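O-methyltransferase (Burkholderia thailandensis, PDB 3MCZ) probably transfers a methyl group from S-adenosyl-L-methionine to a hydroxyl oxygen of an unidentified acceptor and forms a dimer. Local coordinates at residues A[38-43]-A[78-83]; A[185-190]-A[255-260]; A[287-290]-A[296-299]; A[321-326]-A[342-347]. All blocks are in the same frame, centred on the assembly; numbering follows the deposited sequence. Where two conformers were deposited one is given.

Overall arrangement
Contact 1 lies in the helical dimerisation domain. Contacts 2, 3 and 4 all reach the seven-stranded sheet of the methyltransferase part. The centre of contact 1 is about 34 Å from that of contact 2 and about 42 Å from that of contact 4. Contact 2 includes the glycine-rich turn that in this family usually borders the S-adenosylmethionine pocket. Contacts 3 and 4 meet on neighbouring strands 281-288 and 341-347, where Thr287 O and Thr342 N are 2.8 Å apart, a probable hydrogen bond. Contacts 2 and 4 touch through Leu258 CD1 and Ile322 CG2 at 4.0 Å. Contacts 2 and 3 do not touch; their nearest atoms are about 5 Å apart.

Contact 1: A[38-43]-A[78-83]; sequences SAILHY and HALAAL
Ile40 meets Leu80 and Leu83 without a flat group between them. The ring of His42, on the same helix as Ile40, is turned to its own backbone: Ser38 O lies 3.0 Å above the ring plane, over its centre. Ala39 N lies over the same face, nearer the rim. The NE2 of this ring is hydrogen-bonded to Ser32 O of the second subunit, which probably fixes the rotation of the imidazole.

The contact itself is purely apolar and rests on one methyl group. Ile40 CG2 lies 3.8 Å from Leu80 CD2 and 4.1 Å from Leu83 CD1. It therefore faces two leucines that stand three residues apart on the other segment. The CB of Ile40 points at that segment, and the first torsion (chi1 -65°) sets CG2 opposite the backbone N, which carries this branch to the leucines. Leu80 starts out to one side and brings only its CD2 methyl in. The side chains of Ile40 and Leu80 run past each other in opposite directions, while Leu83 comes across Ile40 at a slant. The backbones stay well apart, with Ile40 CA and Leu80 CA 8.3 Å from each other.

The second subunit adds to this region: its Leu305 packs on Ile40, and its Leu31 O accepts a hydrogen bond from Ser38 OG. Helices 35-46 and 70-82, with the hairpin 86-95 next in the chain, are consistent with the winged-helix dimerisation domain of O-methyltransferases.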
loop_
_atom_site.group_PDB
_atom_site.type_symbol
_atom_site.label_atom_id
_atom_site.label_comp_id
_atom_site.label_asym_id
_atom_site.label_seq_id
_atom_site.Cartn_x
_atom_site.Cartn_y
_atom_site.Cartn_z
ATOM N N SER A 38 -4.714 -0.906 -0.544
ATOM C CA SER A 38 -4.847 -0.002 -1.710
ATOM C C SER A 38 -5.496 -0.713 -2.856
ATOM O O SER A 38 -6.471 -0.206 -3.444
ATOM C CB SER A 38 -3.484 0.551 -2.163
ATOM O OG SER A 38 -2.858 1.220 -1.088
ATOM N N ALA A 39 -4.943 -1.889 -3.188
ATOM C CA ALA A 39 -5.415 -2.663 -4.351
ATOM C C ALA A 39 -6.892 -3.030 -4.236
ATOM O O ALA A 39 -7.613 -2.994 -5.216
ATOM C CB ALA A 39 -4.579 -3.889 -4.519
ATOM N N ILE A 40 -7.338 -3.366 -3.026
ATOM C CA ILE A 40 -8.755 -3.709 -2.779
ATOM C C ILE A 40 -9.668 -2.507 -3.112
ATOM O O ILE A 40 -10.667 -2.642 -3.830
ATOM C CB ILE A 40 -8.959 -4.133 -1.323
ATOM C CG1 ILE A 40 -8.203 -5.426 -1.053
ATOM C CG2 ILE A 40 -10.477 -4.241 -0.957
ATOM C CD1 ILE A 40 -8.058 -5.725 0.453
ATOM N N LEU A 41 -9.331 -1.340 -2.571
ATOM C CA LEU A 41 -10.085 -0.151 -2.875
ATOM C C LEU A 41 -10.025 0.220 -4.334
ATOM O O LEU A 41 -11.034 0.615 -4.916
ATOM C CB LEU A 41 -9.593 1.022 -2.030
ATOM C CG LEU A 41 -10.339 2.355 -2.221
ATOM C CD1 LEU A 41 -11.871 2.241 -2.025
ATOM C CD2 LEU A 41 -9.695 3.449 -1.305
ATOM N N HIS A 42 -8.835 0.125 -4.926
ATOM C CA HIS A 42 -8.677 0.415 -6.331
ATOM C C HIS A 42 -9.613 -0.450 -7.137
ATOM O O HIS A 42 -10.289 0.058 -8.056
ATOM C CB HIS A 42 -7.230 0.236 -6.844
ATOM C CG HIS A 42 -6.206 1.125 -6.183
ATOM N ND1 HIS A 42 -4.866 0.819 -6.210
ATOM C CD2 HIS A 42 -6.317 2.248 -5.433
ATOM C CE1 HIS A 42 -4.186 1.724 -5.532
ATOM N NE2 HIS A 42 -5.045 2.589 -5.019
ATOM N N TYR A 43 -9.673 -1.740 -6.816
ATOM C CA TYR A 43 -10.534 -2.669 -7.562
ATOM C C TYR A 43 -12.026 -2.282 -7.445
ATOM O O TYR A 43 -12.741 -2.214 -8.462
ATOM C CB TYR A 43 -10.306 -4.164 -7.131
ATOM C CG TYR A 43 -11.382 -4.981 -7.742
ATOM C CD1 TYR A 43 -11.418 -5.153 -9.107
ATOM C CD2 TYR A 43 -12.470 -5.405 -7.000
ATOM C CE1 TYR A 43 -12.445 -5.781 -9.711
ATOM C CE2 TYR A 43 -13.509 -6.055 -7.603
ATOM C CZ TYR A 43 -13.485 -6.248 -8.957
ATOM O OH TYR A 43 -14.521 -6.856 -9.584
ATOM N N HIS A 78 -17.508 -9.206 2.391
ATOM C CA HIS A 78 -17.139 -9.247 3.806
ATOM C C HIS A 78 -15.926 -8.406 4.134
ATOM O O HIS A 78 -15.935 -7.668 5.104
ATOM C CB HIS A 78 -17.003 -10.709 4.286
ATOM C CG HIS A 78 -18.317 -11.413 4.412
ATOM N ND1 HIS A 78 -18.613 -12.569 3.725
ATOM C CD2 HIS A 78 -19.409 -11.132 5.161
ATOM C CE1 HIS A 78 -19.837 -12.963 4.035
ATOM N NE2 HIS A 78 -20.348 -12.097 4.890
ATOM N N ALA A 79 -14.884 -8.457 3.314
ATOM C CA ALA A 79 -13.717 -7.627 3.546
ATOM C C ALA A 79 -14.025 -6.126 3.408
ATOM O O ALA A 79 -13.512 -5.304 4.197
ATOM C CB ALA A 79 -12.546 -8.038 2.579
ATOM N N LEU A 80 -14.871 -5.770 2.437
ATOM C CA LEU A 80 -15.315 -4.379 2.279
ATOM C C LEU A 80 -16.162 -3.889 3.459
ATOM O O LEU A 80 -16.013 -2.748 3.913
ATOM C CB LEU A 80 -16.081 -4.213 0.983
ATOM C CG LEU A 80 -15.237 -4.378 -0.285
ATOM C CD1 LEU A 80 -16.127 -4.316 -1.538
ATOM C CD2 LEU A 80 -14.116 -3.259 -0.345
ATOM N N ALA A 81 -16.999 -4.765 3.996
ATOM C CA ALA A 81 -17.778 -4.444 5.181
ATOM C C ALA A 81 -16.854 -4.195 6.390
ATOM O O ALA A 81 -16.984 -3.189 7.129
ATOM C CB ALA A 81 -18.777 -5.558 5.465
ATOM N N ALA A 82 -15.892 -5.086 6.565
ATOM C CA ALA A 82 -14.905 -4.969 7.629
ATOM C C ALA A 82 -14.094 -3.690 7.528
ATOM O O ALA A 82 -13.709 -3.137 8.553
ATOM C CB ALA A 82 -13.947 -6.202 7.636
ATOM N N LEU A 83 -13.808 -3.244 6.307
ATOM C CA LEU A 83 -13.152 -1.940 6.076
ATOM C C LEU A 83 -14.002 -0.702 6.415
ATOM O O LEU A 83 -13.460 0.406 6.516
ATOM C CB LEU A 83 -12.621 -1.859 4.632
ATOM C CG LEU A 83 -11.323 -2.609 4.317
ATOM C CD1 LEU A 83 -11.041 -2.664 2.830
ATOM C CD2 LEU A 83 -10.121 -1.983 5.052
#

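Contact 2: A[185-190]-A[255-260]; sequences DLAGGH and NDCLHY
Asp185 OD1 is gripped by two waters, and both lead across to Asn255. Water 1 lies 2.7 Å from Asp185 OD1 and also bonds Leu186 O. It accepts the N-H of Asn255 at 2.8 Å from Asn255 N. Water 2 joins the same carboxylate oxygen to Asn255 OD1, which is 2.9 Å from the water. This is the Rossmann-like methyltransferase fold at the end of two neighbouring parallel strands, 182-186 and 251-255. Here the chains part, and water replaces direct bonds between them. The glycine-rich turn after the first strand is the usual S-adenosylmethionine-binding motif of the family, and probably serves that role here.

The carboxylate of Asp185 and the amide of Asn255 cross at about a right angle. Asp185 OD1 and Asn255 OD1 remain 4.0 Å apart, with the carboxylate and amide planes turned by 59°. Two oxygens face each other here, so the shared water probably eases their repulsion. Further along, water 3 bridges the backbone, bonding Ala187 O and Asn255 O.

Asp185 to Gly188 form a type II turn, and beyond it Gly189 N makes a weak hydrogen bond to Asp210. The turn offers the methyl of Ala187 to Cys257. The thiol of Cys257 stands between its own backbone N and carbonyl carbon (chi1 63°), and this brings Cys257 SG to 4.0 Å from Ala187 CB.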
loop_
_atom_site.group_PDB
_atom_site.type_symbol
_atom_site.label_atom_id
_atom_site.label_comp_id
_atom_site.label_asym_id
_atom_site.label_seq_id
_atom_site.Cartn_x
_atom_site.Cartn_y
_atom_site.Cartn_z
ATOM N N ASP A 185 -0.989 33.339 -14.259
ATOM C CA ASP A 185 -0.900 32.010 -13.595
ATOM C C ASP A 185 0.087 31.139 -14.408
ATOM O O ASP A 185 -0.242 30.623 -15.494
ATOM C CB ASP A 185 -2.301 31.364 -13.552
ATOM C CG ASP A 185 -2.420 30.194 -12.561
ATOM O OD1 ASP A 185 -1.494 29.954 -11.727
ATOM O OD2 ASP A 185 -3.487 29.512 -12.606
ATOM N N LEU A 186 1.286 30.983 -13.881
ATOM C CA LEU A 186 2.356 30.295 -14.573
ATOM C C LEU A 186 2.230 28.779 -14.320
ATOM O O LEU A 186 2.138 28.335 -13.181
ATOM C CB LEU A 186 3.721 30.822 -14.127
ATOM C CG LEU A 186 4.064 32.304 -14.423
ATOM C CD1 LEU A 186 5.355 32.691 -13.652
ATOM C CD2 LEU A 186 4.180 32.625 -15.920
ATOM N N ALA A 187 2.200 27.984 -15.386
ATOM C CA ALA A 187 2.032 26.547 -15.205
ATOM C C ALA A 187 0.659 26.313 -14.584
ATOM O O ALA A 187 0.482 25.396 -13.766
ATOM C CB ALA A 187 3.139 25.966 -14.300
ATOM N N GLY A 188 -0.302 27.158 -14.960
ATOM C CA GLY A 188 -1.585 27.222 -14.273
ATOM C C GLY A 188 -2.410 25.963 -14.423
ATOM O O GLY A 188 -3.273 25.677 -13.581
ATOM N N GLY A 189 -2.172 25.235 -15.516
ATOM C CA GLY A 189 -2.731 23.891 -15.713
ATOM C C GLY A 189 -4.230 23.865 -15.751
ATOM O O GLY A 189 -4.848 24.486 -16.632
ATOM N N HIS A 190 -4.816 23.143 -14.791
ATOM C CA HIS A 190 -6.277 23.055 -14.682
ATOM C C HIS A 190 -6.881 24.448 -14.500
ATOM O O HIS A 190 -7.928 24.770 -15.078
ATOM C CB HIS A 190 -6.713 22.103 -13.559
ATOM C CG HIS A 190 -5.980 22.296 -12.272
ATOM N ND1 HIS A 190 -6.319 23.277 -11.367
ATOM C CD2 HIS A 190 -4.933 21.626 -11.731
ATOM C CE1 HIS A 190 -5.506 23.209 -10.325
ATOM N NE2 HIS A 190 -4.649 22.223 -10.525
ATOM N N ASN A 255 1.911 28.133 -8.571
ATOM C CA ASN A 255 1.236 27.383 -7.517
ATOM C C ASN A 255 1.518 25.898 -7.649
ATOM O O ASN A 255 1.168 25.311 -8.663
ATOM C CB ASN A 255 -0.268 27.634 -7.579
ATOM C CG ASN A 255 -0.633 29.054 -7.186
ATOM O OD1 ASN A 255 -1.534 29.655 -7.778
ATOM N ND2 ASN A 255 0.090 29.606 -6.208
ATOM N N ASP A 256 2.209 25.318 -6.649
ATOM C CA ASP A 256 2.328 23.863 -6.504
ATOM C C ASP A 256 2.899 23.264 -7.783
ATOM O O ASP A 256 2.364 22.268 -8.279
ATOM C CB ASP A 256 0.930 23.296 -6.183
ATOM C CG ASP A 256 0.934 21.897 -5.561
ATOM O OD1 ASP A 256 1.946 21.461 -4.969
ATOM O OD2 ASP A 256 -0.146 21.244 -5.643
ATOM N N CYS A 257 3.992 23.862 -8.295
ATOM C CA CYS A 257 4.636 23.452 -9.557
ATOM C C CYS A 257 6.161 23.505 -9.572
ATOM O O CYS A 257 6.786 22.970 -10.492
ATOM C CB CYS A 257 4.121 24.288 -10.728
ATOM S SG CYS A 257 4.524 26.076 -10.555
ATOM N N LEU A 258 6.795 24.141 -8.582
ATOM C CA LEU A 258 8.266 24.207 -8.597
ATOM C C LEU A 258 8.961 22.849 -8.465
ATOM O O LEU A 258 10.137 22.681 -8.879
ATOM C CB LEU A 258 8.781 25.201 -7.544
ATOM C CG LEU A 258 8.674 26.708 -7.869
ATOM C CD1 LEU A 258 9.121 27.485 -6.638
ATOM C CD2 LEU A 258 9.492 27.131 -9.093
ATOM N N HIS A 259 8.232 21.852 -7.963
ATOM C CA HIS A 259 8.776 20.543 -7.792
ATOM C C HIS A 259 8.916 19.715 -9.088
ATOM O O HIS A 259 9.358 18.584 -9.015
ATOM C CB HIS A 259 7.980 19.764 -6.744
ATOM C CG HIS A 259 6.517 19.738 -7.012
ATOM N ND1 HIS A 259 5.632 20.574 -6.375
ATOM C CD2 HIS A 259 5.790 19.016 -7.896
ATOM C CE1 HIS A 259 4.415 20.360 -6.843
ATOM N NE2 HIS A 259 4.480 19.406 -7.755
ATOM N N TYR A 260 8.537 20.279 -10.235
ATOM C CA TYR A 260 8.867 19.695 -11.533
ATOM C C TYR A 260 10.256 20.064 -12.035
ATOM O O TYR A 260 10.713 19.531 -13.041
ATOM C CB TYR A 260 7.838 20.126 -12.595
ATOM C CG TYR A 260 6.516 19.448 -12.403
ATOM C CD1 TYR A 260 6.307 18.168 -12.863
ATOM C CD2 TYR A 260 5.481 20.095 -11.733
ATOM C CE1 TYR A 260 5.095 17.543 -12.682
ATOM C CE2 TYR A 260 4.278 19.486 -11.532
ATOM C CZ TYR A 260 4.078 18.224 -12.013
ATOM O OH TYR A 260 2.867 17.620 -11.814
HETATM O O HOH W 1 0.464 28.309 -10.924
HETATM O O HOH W 2 -2.198 28.197 -10.170
HETATM O O HOH W 3 -0.160 25.439 -11.131
#

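Contact 3: A[287-290]-A[296-299]; sequences TMTM and TPAL
The chain leaves strand 281-288 in an extended course through Met290, then comes back at Thr296 to start helix 298-310. The two runs are closest at Met290 and Thr296, whose CA atoms are 6.1 Å apart. The peptide bond between Thr296 and Pro297 is cis. Thr296 O is 3.8 Å from Met290 C.

Pro297 makes the main side-chain contact. The CG-CD part of its ring lies against the carbonyl of Thr289, with Pro297 CD 3.5 Å and Pro297 CG 3.8 Å from Thr289 O. The same CD also reaches Met290 CA, at 4.2 Å. The ring therefore packs on backbone, and the side chain of Thr289 adds only a loose touch.

In the Rossmann-like methyltransferase fold this is the exit from the fifth strand of the sheet, leading to the following helix. Thr289 directs its hydroxyl to the neighbouring strand, where OG1 is hydrogen-bonded to Thr342 OG1. On the returning segment, Thr296 OG1 is hydrogen-bonded to Asp293 OD1 and Asn291 ND2, inside the connecting loop. Ala298, just after the cis-proline, packs on Ala82 of the second subunit.

Met288, a selenomethionine, points at the helix start. Its CG and SE extend almost straight from the backbone (chi1 -177°, chi2 166°), and the terminal methyl then bends off. Met288 SE comes to 4.2 Å from Leu299 O.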
loop_
_atom_site.group_PDB
_atom_site.type_symbol
_atom_site.label_atom_id
_atom_site.label_comp_id
_atom_site.label_asym_id
_atom_site.label_seq_id
_atom_site.Cartn_x
_atom_site.Cartn_y
_atom_site.Cartn_z
ATOM N N THR A 287 3.835 26.018 -2.102
ATOM C CA THR A 287 4.758 24.916 -2.109
ATOM C C THR A 287 4.586 24.081 -0.831
ATOM O O THR A 287 4.298 24.620 0.258
ATOM C CB THR A 287 6.196 25.431 -2.303
ATOM O OG1 THR A 287 7.067 24.318 -2.463
ATOM C CG2 THR A 287 6.691 26.286 -1.091
HETATM N N MSE A 288 4.731 22.764 -0.942
HETATM C CA MSE A 288 4.642 21.943 0.258
HETATM C C MSE A 288 5.773 22.323 1.211
HETATM O O MSE A 288 6.939 22.404 0.825
HETATM C CB MSE A 288 4.743 20.446 -0.027
HETATM C CG MSE A 288 4.574 19.634 1.283
HETATM SE SE MSE A 288 4.252 17.762 0.899
HETATM C CE MSE A 288 2.614 18.225 -0.036
ATOM N N THR A 289 5.447 22.480 2.475
ATOM C CA THR A 289 6.438 22.958 3.450
ATOM C C THR A 289 7.544 21.913 3.663
ATOM O O THR A 289 7.260 20.729 3.914
ATOM C CB THR A 289 5.763 23.224 4.784
ATOM O OG1 THR A 289 4.709 24.164 4.584
ATOM C CG2 THR A 289 6.746 23.762 5.828
HETATM N N MSE A 290 8.786 22.345 3.528
HETATM C CA MSE A 290 9.936 21.465 3.718
HETATM C C MSE A 290 11.056 22.270 4.348
HETATM O O MSE A 290 11.464 23.299 3.795
HETATM C CB MSE A 290 10.383 20.916 2.360
HETATM C CG MSE A 290 11.782 20.323 2.376
HETATM SE SE MSE A 290 12.428 19.799 0.631
HETATM C CE MSE A 290 11.884 17.906 0.991
ATOM N N THR A 296 12.047 17.012 7.433
ATOM C CA THR A 296 10.998 17.508 8.268
ATOM C C THR A 296 10.225 18.573 7.508
ATOM O O THR A 296 10.844 19.392 6.828
ATOM C CB THR A 296 11.570 18.071 9.572
ATOM O OG1 THR A 296 12.409 19.162 9.288
ATOM C CG2 THR A 296 12.460 17.101 10.219
ATOM N N PRO A 297 8.881 18.537 7.575
ATOM C CA PRO A 297 8.047 17.432 8.110
ATOM C C PRO A 297 8.230 16.150 7.318
ATOM O O PRO A 297 8.556 16.208 6.140
ATOM C CB PRO A 297 6.602 17.935 7.942
ATOM C CG PRO A 297 6.693 19.303 7.359
ATOM C CD PRO A 297 8.089 19.678 7.096
ATOM N N ALA A 298 8.034 14.991 7.964
ATOM C CA ALA A 298 8.378 13.724 7.339
ATOM C C ALA A 298 7.682 13.538 5.995
ATOM O O ALA A 298 8.253 12.964 5.045
ATOM C CB ALA A 298 8.047 12.537 8.285
ATOM N N LEU A 299 6.424 13.948 5.916
ATOM C CA LEU A 299 5.677 13.730 4.674
ATOM C C LEU A 299 6.233 14.567 3.493
ATOM O O LEU A 299 6.046 14.202 2.337
ATOM C CB LEU A 299 4.169 13.904 4.909
ATOM C CG LEU A 299 3.554 12.730 5.726
ATOM C CD1 LEU A 299 2.047 12.960 5.956
ATOM C CD2 LEU A 299 3.795 11.299 5.099
#

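Contact 4: A[321-326]-A[342-347]; sequences WIAGVV and TLLIGQ
Helix segment 321-326 runs almost along strand segment 342-347, with their N-to-C directions 11° apart and their axes 9.5 Å apart at closest approach. This is a helix laid on one face of the central sheet of a Rossmann-like methyltransferase. The strand is the antiparallel seventh one, set between 281-288 and 332-338. In the alternating pattern of the strand, Leu344 and the CA of Gly346 face the helix, while Ile345 and Gln347 point away.

Leu344 carries most of the contact. Its CB points at the helix and its CG lies beside its own backbone N (chi1 -63°), which brings CD1 against both Ile322 and Ala323, while CD2 reaches only the Ala323 methyl. Leu344 CD1 is 3.5 Å from Ile322 CG2, a snug fit, and 3.8 Å from Ala323 N. Both methyls of Leu344 also come to 4.2 Å from Ala323 CB. Ile322 meets the leucine at a slant, using the branch that stands opposite its backbone N.

Other parts of the fold close the same layer. Ile285 of strand 281-288 lies against both Ile322 and Val326. Ile270 of helix 263-275 and Val333 of strand 332-338 also pack on Val326.

One helical turn beyond Ile322, the backbones draw closer: Val326 CA and Gly346 CA are 6.4 Å apart. The glycine leaves its bare CA facing the helix. Val326 has one methyl opposite its backbone N (chi1 178°), and this methyl fills the approach, with Val326 CG1 3.9 Å from Gly346 CA.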
loop_
_atom_site.group_PDB
_atom_site.type_symbol
_atom_site.label_atom_id
_atom_site.label_comp_id
_atom_site.label_asym_id
_atom_site.label_seq_id
_atom_site.Cartn_x
_atom_site.Cartn_y
_atom_site.Cartn_z
ATOM N N TRP A 321 14.820 27.794 1.099
ATOM C CA TRP A 321 15.653 27.991 -0.093
ATOM C C TRP A 321 14.846 28.755 -1.156
ATOM O O TRP A 321 15.347 29.716 -1.753
ATOM C CB TRP A 321 16.149 26.656 -0.656
ATOM C CG TRP A 321 16.955 26.815 -1.882
ATOM C CD1 TRP A 321 18.282 27.088 -1.965
ATOM C CD2 TRP A 321 16.474 26.718 -3.212
ATOM N NE1 TRP A 321 18.662 27.179 -3.284
ATOM C CE2 TRP A 321 17.553 26.984 -4.068
ATOM C CE3 TRP A 321 15.221 26.478 -3.762
ATOM C CZ2 TRP A 321 17.428 26.965 -5.457
ATOM C CZ3 TRP A 321 15.104 26.445 -5.155
ATOM C CH2 TRP A 321 16.208 26.676 -5.976
ATOM N N ILE A 322 13.603 28.333 -1.373
ATOM C CA ILE A 322 12.712 29.068 -2.283
ATOM C C ILE A 322 12.583 30.542 -1.843
ATOM O O ILE A 322 12.706 31.459 -2.657
ATOM C CB ILE A 322 11.312 28.411 -2.403
ATOM C CG1 ILE A 322 11.448 26.993 -2.977
ATOM C CG2 ILE A 322 10.411 29.285 -3.283
ATOM C CD1 ILE A 322 10.148 26.061 -2.898
ATOM N N ALA A 323 12.339 30.761 -0.554
ATOM C CA ALA A 323 12.187 32.101 -0.060
ATOM C C ALA A 323 13.429 32.939 -0.307
ATOM O O ALA A 323 13.315 34.122 -0.676
ATOM C CB ALA A 323 11.788 32.100 1.442
ATOM N N GLY A 324 14.620 32.352 -0.140
ATOM C CA GLY A 324 15.878 33.068 -0.404
ATOM C C GLY A 324 16.017 33.445 -1.869
ATOM O O GLY A 324 16.485 34.543 -2.176
ATOM N N VAL A 325 15.561 32.575 -2.775
ATOM C CA VAL A 325 15.602 32.903 -4.207
ATOM C C VAL A 325 14.710 34.114 -4.548
ATOM O O VAL A 325 15.104 35.033 -5.280
ATOM C CB VAL A 325 15.238 31.711 -5.090
ATOM C CG1 VAL A 325 15.284 32.153 -6.554
ATOM C CG2 VAL A 325 16.203 30.524 -4.840
ATOM N N VAL A 326 13.528 34.157 -3.947
ATOM C CA VAL A 326 12.622 35.294 -4.123
ATOM C C VAL A 326 13.257 36.597 -3.606
ATOM O O VAL A 326 13.194 37.640 -4.290
ATOM C CB VAL A 326 11.240 34.995 -3.455
ATOM C CG1 VAL A 326 10.275 36.195 -3.570
ATOM C CG2 VAL A 326 10.614 33.748 -4.087
ATOM N N THR A 342 3.066 25.943 2.398
ATOM C CA THR A 342 3.429 27.318 2.644
ATOM C C THR A 342 3.123 28.128 1.378
ATOM O O THR A 342 3.525 27.757 0.268
ATOM C CB THR A 342 4.938 27.452 3.008
ATOM O OG1 THR A 342 5.207 26.697 4.208
ATOM C CG2 THR A 342 5.381 28.939 3.226
ATOM N N LEU A 343 2.466 29.254 1.581
ATOM C CA LEU A 343 2.286 30.271 0.565
ATOM C C LEU A 343 3.304 31.381 0.818
ATOM O O LEU A 343 3.343 31.991 1.908
ATOM C CB LEU A 343 0.852 30.807 0.582
ATOM C CG LEU A 343 0.548 31.885 -0.471
ATOM C CD1 LEU A 343 0.624 31.333 -1.928
ATOM C CD2 LEU A 343 -0.845 32.474 -0.191
ATOM N N LEU A 344 4.199 31.559 -0.137
ATOM C CA LEU A 344 5.182 32.631 -0.095
ATOM C C LEU A 344 4.665 33.752 -0.962
ATOM O O LEU A 344 4.132 33.504 -2.060
ATOM C CB LEU A 344 6.551 32.164 -0.596
ATOM C CG LEU A 344 7.235 31.059 0.216
ATOM C CD1 LEU A 344 8.502 30.551 -0.611
ATOM C CD2 LEU A 344 7.629 31.562 1.593
ATOM N N ILE A 345 4.790 34.979 -0.455
ATOM C CA ILE A 345 4.296 36.152 -1.142
ATOM C C ILE A 345 5.492 37.095 -1.289
ATOM O O ILE A 345 5.954 37.708 -0.319
ATOM C CB ILE A 345 3.107 36.799 -0.360
ATOM C CG1 ILE A 345 1.963 35.789 -0.106
ATOM C CG2 ILE A 345 2.526 38.056 -1.083
ATOM C CD1 ILE A 345 1.855 35.307 1.378
ATOM N N GLY A 346 5.981 37.237 -2.501
ATOM C CA GLY A 346 7.032 38.175 -2.779
ATOM C C GLY A 346 6.518 39.498 -3.263
ATOM O O GLY A 346 5.943 39.592 -4.345
ATOM N N GLN A 347 6.778 40.558 -2.524
ATOM C CA GLN A 347 6.171 41.836 -2.840
ATOM C C GLN A 347 7.208 42.790 -3.446
ATOM O O GLN A 347 8.298 42.943 -2.886
ATOM C CB GLN A 347 5.548 42.381 -1.551
ATOM C CG GLN A 347 4.675 41.274 -0.808
ATOM C CD GLN A 347 4.545 41.442 0.719
ATOM O OE1 GLN A 347 4.006 42.436 1.202
ATOM N NE2 GLN A 347 4.982 40.424 1.469
#